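Local coordinates for protein molybdopterin synthase sulfur carrier subunit (Homo sapiens, PDB 5MPO) that carries the sulfur, as a C-terminal thiocarboxylate, that molybdopterin synthase inserts into precursor Z to form the dithiolene of molybdopterin, at residues V25-F30 with K57-R62; L53-E58 with L89-G94. All coordinates share one frame; numbering follows the deposited sequence.

Overall arrangement
Both contacts use helix 52-62, the long helix that packs against the mixed sheet of this ubiquitin-like (beta-grasp) fold, and their centres lie about 9 Å apart. Contact 2 takes the earlier turns, where 53-58 meets the end of strand 88-90 and the loop after it; contact 1 takes the later turns, where 57-62 faces strand 24-29. Along the chain the order is thus strand, helix, then the 89-94 segment. Lys-57 and Glu-58 are shared only as sequence. The residues that touch, Ile-59, Val-27 and Tyr-29 in contact 1 and Leu-55, Leu-89 and Leu-91 in contact 2, are buried, and Val-25 packs on Leu-91, consistent with one continuous core under the helix.

Contact 1. Residues V25-F30 with K57-R62; sequences VEVLYF and KEIETR
In the beta-grasp fold of the MoaD family, a helix packs across one face of the sheet, and here Ile-59 of helix 52-62 rests on Val-27 and Tyr-29 of strand 24-29. The strand presents these two residues to the helix, and Ile-59 divides its branches between them. Its CG1 arm is extended, with chi2 at 170°, and ends in CD1, which meets Val-27 CG1 tip to tip at 4.0 Å. The other branch, CG2, lies anti to the backbone N and comes to the rim of the Tyr-29 ring, close to the ring plane. There CG2 is 3.7 Å from Tyr-29 CE1 and 3.1 Å from Tyr-29 OH; the latter is short for a methyl beside an oxygen, and its exact length should not be pressed at 2.43 Å resolution. The two side chains run antiparallel alongside each other, and CG2 meets the ring at its edge, by CE1 and the hydroxyl.

That hydroxyl is hydrogen-bonded to Glu-42 of the adjacent strand 41-45, and the ring itself packs edge-to-face with His-63 and touches Leu-66, which Ile-59 also reaches. On the helix, Lys-57 O accepts hydrogen bonds from both the backbone N and OG1 of Thr-61, with Thr-61 OG1 at 3.0 Å and well above the carbonyl plane. Phe-30, just past the end of the strand, meets aromatic side chains of another protein chain of the assembly. The contact is thus apolar packing beside one buried polar group: Glu-42 satisfies the Tyr-29 hydroxyl and, together with His-63, would restrict the ring's movement at the methyl of Ile-59.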
loop_
_atom_site.group_PDB
_atom_site.type_symbol
_atom_site.label_atom_id
_atom_site.label_comp_id
_atom_site.label_asym_id
_atom_site.label_seq_id
_atom_site.Cartn_x
_atom_site.Cartn_y
_atom_site.Cartn_z
ATOM N N VAL B 25 -34.660 -14.806 -21.767
ATOM C CA VAL B 25 -33.511 -14.289 -21.064
ATOM C C VAL B 25 -32.685 -13.310 -21.888
ATOM O O VAL B 25 -32.850 -13.208 -23.092
ATOM C CB VAL B 25 -32.609 -15.414 -20.595
ATOM C CG1 VAL B 25 -33.429 -16.369 -19.743
ATOM C CG2 VAL B 25 -31.902 -16.123 -21.745
ATOM N N GLU B 26 -31.873 -12.513 -21.196
ATOM C CA GLU B 26 -31.059 -11.457 -21.815
ATOM C C GLU B 26 -29.604 -12.009 -21.802
ATOM O O GLU B 26 -29.104 -12.452 -20.754
ATOM C CB GLU B 26 -31.218 -10.136 -21.026
ATOM C CG GLU B 26 -30.910 -8.863 -21.817
ATOM C CD GLU B 26 -30.536 -7.608 -20.979
ATOM O OE1 GLU B 26 -30.551 -7.617 -19.717
ATOM O OE2 GLU B 26 -30.226 -6.555 -21.606
ATOM N N VAL B 27 -28.975 -12.086 -22.963
ATOM C CA VAL B 27 -27.589 -12.512 -23.057
ATOM C C VAL B 27 -26.771 -11.257 -23.142
ATOM O O VAL B 27 -27.111 -10.342 -23.925
ATOM C CB VAL B 27 -27.324 -13.468 -24.221
ATOM C CG1 VAL B 27 -25.854 -13.911 -24.255
ATOM C CG2 VAL B 27 -28.202 -14.713 -24.063
ATOM N N LEU B 28 -25.759 -11.155 -22.274
ATOM C CA LEU B 28 -24.878 -9.977 -22.307
ATOM C C LEU B 28 -23.492 -10.393 -22.822
ATOM O O LEU B 28 -22.962 -11.457 -22.441
ATOM C CB LEU B 28 -24.812 -9.382 -20.916
ATOM C CG LEU B 28 -26.156 -8.911 -20.327
ATOM C CD1 LEU B 28 -25.994 -8.281 -18.948
ATOM C CD2 LEU B 28 -26.736 -7.835 -21.197
ATOM N N TYR B 29 -22.951 -9.609 -23.736
ATOM C CA TYR B 29 -21.655 -9.968 -24.383
ATOM C C TYR B 29 -20.676 -8.882 -23.980
ATOM O O TYR B 29 -20.928 -7.690 -24.210
ATOM C CB TYR B 29 -21.722 -10.099 -25.920
ATOM C CG TYR B 29 -22.640 -11.210 -26.429
ATOM C CD1 TYR B 29 -22.301 -12.533 -26.264
ATOM C CD2 TYR B 29 -23.884 -10.920 -27.031
ATOM C CE1 TYR B 29 -23.147 -13.552 -26.693
ATOM C CE2 TYR B 29 -24.732 -11.920 -27.456
ATOM C CZ TYR B 29 -24.362 -13.232 -27.276
ATOM O OH TYR B 29 -25.178 -14.256 -27.668
ATOM N N PHE B 30 -19.599 -9.290 -23.314
ATOM C CA PHE B 30 -18.600 -8.332 -22.831
ATOM C C PHE B 30 -17.285 -8.455 -23.581
ATOM O O PHE B 30 -16.883 -9.564 -23.954
ATOM C CB PHE B 30 -18.420 -8.539 -21.305
ATOM C CG PHE B 30 -19.567 -7.993 -20.536
ATOM C CD1 PHE B 30 -19.730 -6.631 -20.455
ATOM C CD2 PHE B 30 -20.568 -8.838 -20.045
ATOM C CE1 PHE B 30 -20.826 -6.084 -19.842
ATOM C CE2 PHE B 30 -21.665 -8.299 -19.417
ATOM C CZ PHE B 30 -21.802 -6.916 -19.321
ATOM N N LYS B 57 -23.994 -23.903 -26.380
ATOM C CA LYS B 57 -24.330 -24.420 -27.759
ATOM C C LYS B 57 -25.378 -23.542 -28.459
ATOM O O LYS B 57 -25.123 -23.088 -29.579
ATOM C CB LYS B 57 -24.759 -25.909 -27.755
ATOM N N GLU B 58 -26.501 -23.235 -27.784
ATOM C CA GLU B 58 -27.495 -22.256 -28.331
ATOM C C GLU B 58 -26.841 -20.917 -28.681
ATOM O O GLU B 58 -27.119 -20.313 -29.713
ATOM C CB GLU B 58 -28.661 -21.968 -27.366
ATOM C CG GLU B 58 -29.582 -23.135 -27.017
ATOM C CD GLU B 58 -30.565 -23.492 -28.123
ATOM O OE1 GLU B 58 -30.825 -22.629 -28.984
ATOM O OE2 GLU B 58 -31.085 -24.632 -28.140
ATOM N N ILE B 59 -25.976 -20.428 -27.810
ATOM C CA ILE B 59 -25.392 -19.114 -28.051
ATOM C C ILE B 59 -24.398 -19.178 -29.188
ATOM O O ILE B 59 -24.411 -18.287 -30.047
ATOM C CB ILE B 59 -24.766 -18.489 -26.783
ATOM C CG1 ILE B 59 -25.858 -18.285 -25.727
ATOM C CG2 ILE B 59 -24.148 -17.135 -27.123
ATOM C CD1 ILE B 59 -25.348 -17.900 -24.358
ATOM N N GLU B 60 -23.551 -20.217 -29.167
ATOM C CA GLU B 60 -22.542 -20.494 -30.223
ATOM C C GLU B 60 -23.211 -20.620 -31.586
ATOM O O GLU B 60 -22.849 -19.891 -32.529
ATOM C CB GLU B 60 -21.771 -21.781 -29.900
ATOM C CG GLU B 60 -20.472 -22.003 -30.683
ATOM C CD GLU B 60 -19.557 -23.017 -29.979
ATOM O OE1 GLU B 60 -20.044 -24.049 -29.427
ATOM O OE2 GLU B 60 -18.334 -22.780 -29.924
ATOM N N THR B 61 -24.230 -21.495 -31.654
ATOM C CA THR B 61 -25.110 -21.624 -32.840
ATOM C C THR B 61 -25.466 -20.263 -33.428
ATOM O O THR B 61 -25.498 -20.080 -34.642
ATOM C CB THR B 61 -26.440 -22.315 -32.467
ATOM O OG1 THR B 61 -26.247 -23.731 -32.281
ATOM C CG2 THR B 61 -27.568 -22.043 -33.509
ATOM N N ARG B 62 -25.748 -19.315 -32.547
ATOM C CA ARG B 62 -26.367 -18.064 -32.941
ATOM C C ARG B 62 -25.374 -17.034 -33.420
ATOM O O ARG B 62 -25.767 -16.079 -34.077
ATOM C CB ARG B 62 -27.193 -17.522 -31.770
ATOM C CG ARG B 62 -28.319 -16.554 -32.154
ATOM C CD ARG B 62 -29.382 -16.410 -31.063
ATOM N NE ARG B 62 -29.861 -17.726 -30.582
ATOM C CZ ARG B 62 -31.121 -18.022 -30.252
ATOM N NH1 ARG B 62 -32.102 -17.106 -30.290
ATOM N NH2 ARG B 62 -31.404 -19.255 -29.850
#

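Contact 2. Residues L53-E58 with L89-G94; sequences LQLWKE and LVLQPG
Leu-55 meets Leu-89 and Leu-91 through methyl groups alone, with no flat group interposed and hence no ring face or edge at the junction; the side chain of Trp-56, the next residue on the helix, touches Leu-66, Phe-75 and Val-99. A single methyl, Leu-55 CD2, serves both partners. It lies 3.7 Å from Leu-89 CD1 and, more loosely, 4.2 Å from Leu-91 CD1. A chi1 of 178° swings CG of Leu-55 off the helix, anti to the backbone N, and chi2 of 58° leaves CD2 as the extended methyl that meets both partners. Leu-89 reaches in from strand 88-90 with its CG beside its own backbone N, running across the Leu-55 side chain at roughly 90°.

Around this trio, Val-46, Ile-50 and Ile-97 each touch both Leu-55 and Leu-91, while Leu-89 pairs by backbone hydrogen bonding with Ile-50 in the small antiparallel sheet of strands 49-51 and 88-90. The early turns of helix 52-62 are thereby packed against that two-stranded sheet and the loop after strand 88-90. All three leucines are buried, which implies that the attachment rests on dispersion and exclusion of water, without polar pairing across it.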
loop_
_atom_site.group_PDB
_atom_site.type_symbol
_atom_site.label_atom_id
_atom_site.label_comp_id
_atom_site.label_asym_id
_atom_site.label_seq_id
_atom_site.Cartn_x
_atom_site.Cartn_y
_atom_site.Cartn_z
ATOM N N LEU B 53 -23.720 -26.233 -20.822
ATOM C CA LEU B 53 -23.109 -26.556 -22.136
ATOM C C LEU B 53 -24.178 -26.391 -23.211
ATOM O O LEU B 53 -23.947 -25.700 -24.225
ATOM C CB LEU B 53 -22.496 -27.977 -22.173
ATOM N N GLN B 54 -25.363 -26.970 -22.969
ATOM C CA GLN B 54 -26.506 -26.824 -23.915
ATOM C C GLN B 54 -26.788 -25.339 -24.189
ATOM O O GLN B 54 -26.939 -24.935 -25.355
ATOM C CB GLN B 54 -27.771 -27.591 -23.440
ATOM N N LEU B 55 -26.790 -24.517 -23.125
ATOM C CA LEU B 55 -26.976 -23.053 -23.280
ATOM C C LEU B 55 -25.893 -22.375 -24.102
ATOM O O LEU B 55 -26.173 -21.517 -24.936
ATOM C CB LEU B 55 -27.112 -22.365 -21.923
ATOM C CG LEU B 55 -27.272 -20.830 -21.874
ATOM C CD1 LEU B 55 -28.476 -20.331 -22.655
ATOM C CD2 LEU B 55 -27.405 -20.424 -20.424
ATOM N N TRP B 56 -24.637 -22.736 -23.846
ATOM C CA TRP B 56 -23.543 -22.222 -24.657
ATOM C C TRP B 56 -23.751 -22.607 -26.129
ATOM O O TRP B 56 -23.717 -21.726 -27.005
ATOM C CB TRP B 56 -22.175 -22.706 -24.149
ATOM C CG TRP B 56 -21.134 -22.266 -25.110
ATOM C CD1 TRP B 56 -20.530 -23.026 -26.062
ATOM C CD2 TRP B 56 -20.680 -20.936 -25.315
ATOM N NE1 TRP B 56 -19.693 -22.258 -26.826
ATOM C CE2 TRP B 56 -19.759 -20.969 -26.386
ATOM C CE3 TRP B 56 -20.931 -19.724 -24.683
ATOM C CZ2 TRP B 56 -19.100 -19.840 -26.839
ATOM C CZ3 TRP B 56 -20.286 -18.602 -25.143
ATOM C CH2 TRP B 56 -19.374 -18.664 -26.207
ATOM N N LYS B 57 -23.994 -23.903 -26.380
ATOM C CA LYS B 57 -24.330 -24.420 -27.759
ATOM C C LYS B 57 -25.378 -23.542 -28.459
ATOM O O LYS B 57 -25.123 -23.088 -29.579
ATOM C CB LYS B 57 -24.759 -25.909 -27.755
ATOM N N GLU B 58 -26.501 -23.235 -27.784
ATOM C CA GLU B 58 -27.495 -22.256 -28.331
ATOM C C GLU B 58 -26.841 -20.917 -28.681
ATOM O O GLU B 58 -27.119 -20.313 -29.713
ATOM C CB GLU B 58 -28.661 -21.968 -27.366
ATOM C CG GLU B 58 -29.582 -23.135 -27.017
ATOM C CD GLU B 58 -30.565 -23.492 -28.123
ATOM O OE1 GLU B 58 -30.825 -22.629 -28.984
ATOM O OE2 GLU B 58 -31.085 -24.632 -28.140
ATOM N N LEU B 89 -29.259 -25.521 -15.199
ATOM C CA LEU B 89 -29.795 -24.155 -14.994
ATOM C C LEU B 89 -31.301 -24.102 -15.036
ATOM O O LEU B 89 -31.935 -24.647 -15.946
ATOM C CB LEU B 89 -29.239 -23.179 -16.029
ATOM C CG LEU B 89 -27.707 -23.212 -16.087
ATOM C CD1 LEU B 89 -27.196 -22.414 -17.260
ATOM C CD2 LEU B 89 -27.107 -22.740 -14.759
ATOM N N VAL B 90 -31.855 -23.423 -14.047
ATOM C CA VAL B 90 -33.264 -23.141 -13.964
ATOM C C VAL B 90 -33.408 -21.648 -14.149
ATOM O O VAL B 90 -33.322 -20.887 -13.198
ATOM C CB VAL B 90 -33.829 -23.605 -12.627
ATOM C CG1 VAL B 90 -35.359 -23.527 -12.585
ATOM C CG2 VAL B 90 -33.369 -25.026 -12.385
ATOM N N LEU B 91 -33.683 -21.245 -15.387
ATOM C CA LEU B 91 -33.772 -19.853 -15.763
ATOM C C LEU B 91 -35.171 -19.278 -15.763
ATOM O O LEU B 91 -36.075 -19.879 -16.267
ATOM C CB LEU B 91 -33.160 -19.693 -17.130
ATOM C CG LEU B 91 -31.737 -20.252 -17.194
ATOM C CD1 LEU B 91 -31.219 -20.190 -18.609
ATOM C CD2 LEU B 91 -30.815 -19.476 -16.269
ATOM N N GLN B 92 -35.315 -18.084 -15.195
ATOM C CA GLN B 92 -36.579 -17.395 -15.045
ATOM C C GLN B 92 -36.590 -16.252 -16.026
ATOM O O GLN B 92 -35.566 -15.762 -16.403
ATOM C CB GLN B 92 -36.702 -16.786 -13.637
ATOM C CG GLN B 92 -36.671 -17.773 -12.451
ATOM C CD GLN B 92 -37.734 -18.837 -12.550
ATOM O OE1 GLN B 92 -38.777 -18.621 -13.159
ATOM N NE2 GLN B 92 -37.469 -20.001 -11.976
ATOM N N PRO B 93 -37.766 -15.776 -16.382
ATOM C CA PRO B 93 -37.844 -14.709 -17.320
ATOM C C PRO B 93 -37.039 -13.492 -16.888
ATOM O O PRO B 93 -37.190 -12.997 -15.802
ATOM C CB PRO B 93 -39.360 -14.356 -17.345
ATOM C CG PRO B 93 -40.057 -15.524 -16.738
ATOM C CD PRO B 93 -39.085 -16.139 -15.808
ATOM N N GLY B 94 -36.227 -12.982 -17.781
ATOM C CA GLY B 94 -35.504 -11.757 -17.553
ATOM C C GLY B 94 -34.176 -12.036 -16.907
ATOM O O GLY B 94 -33.415 -11.125 -16.686
#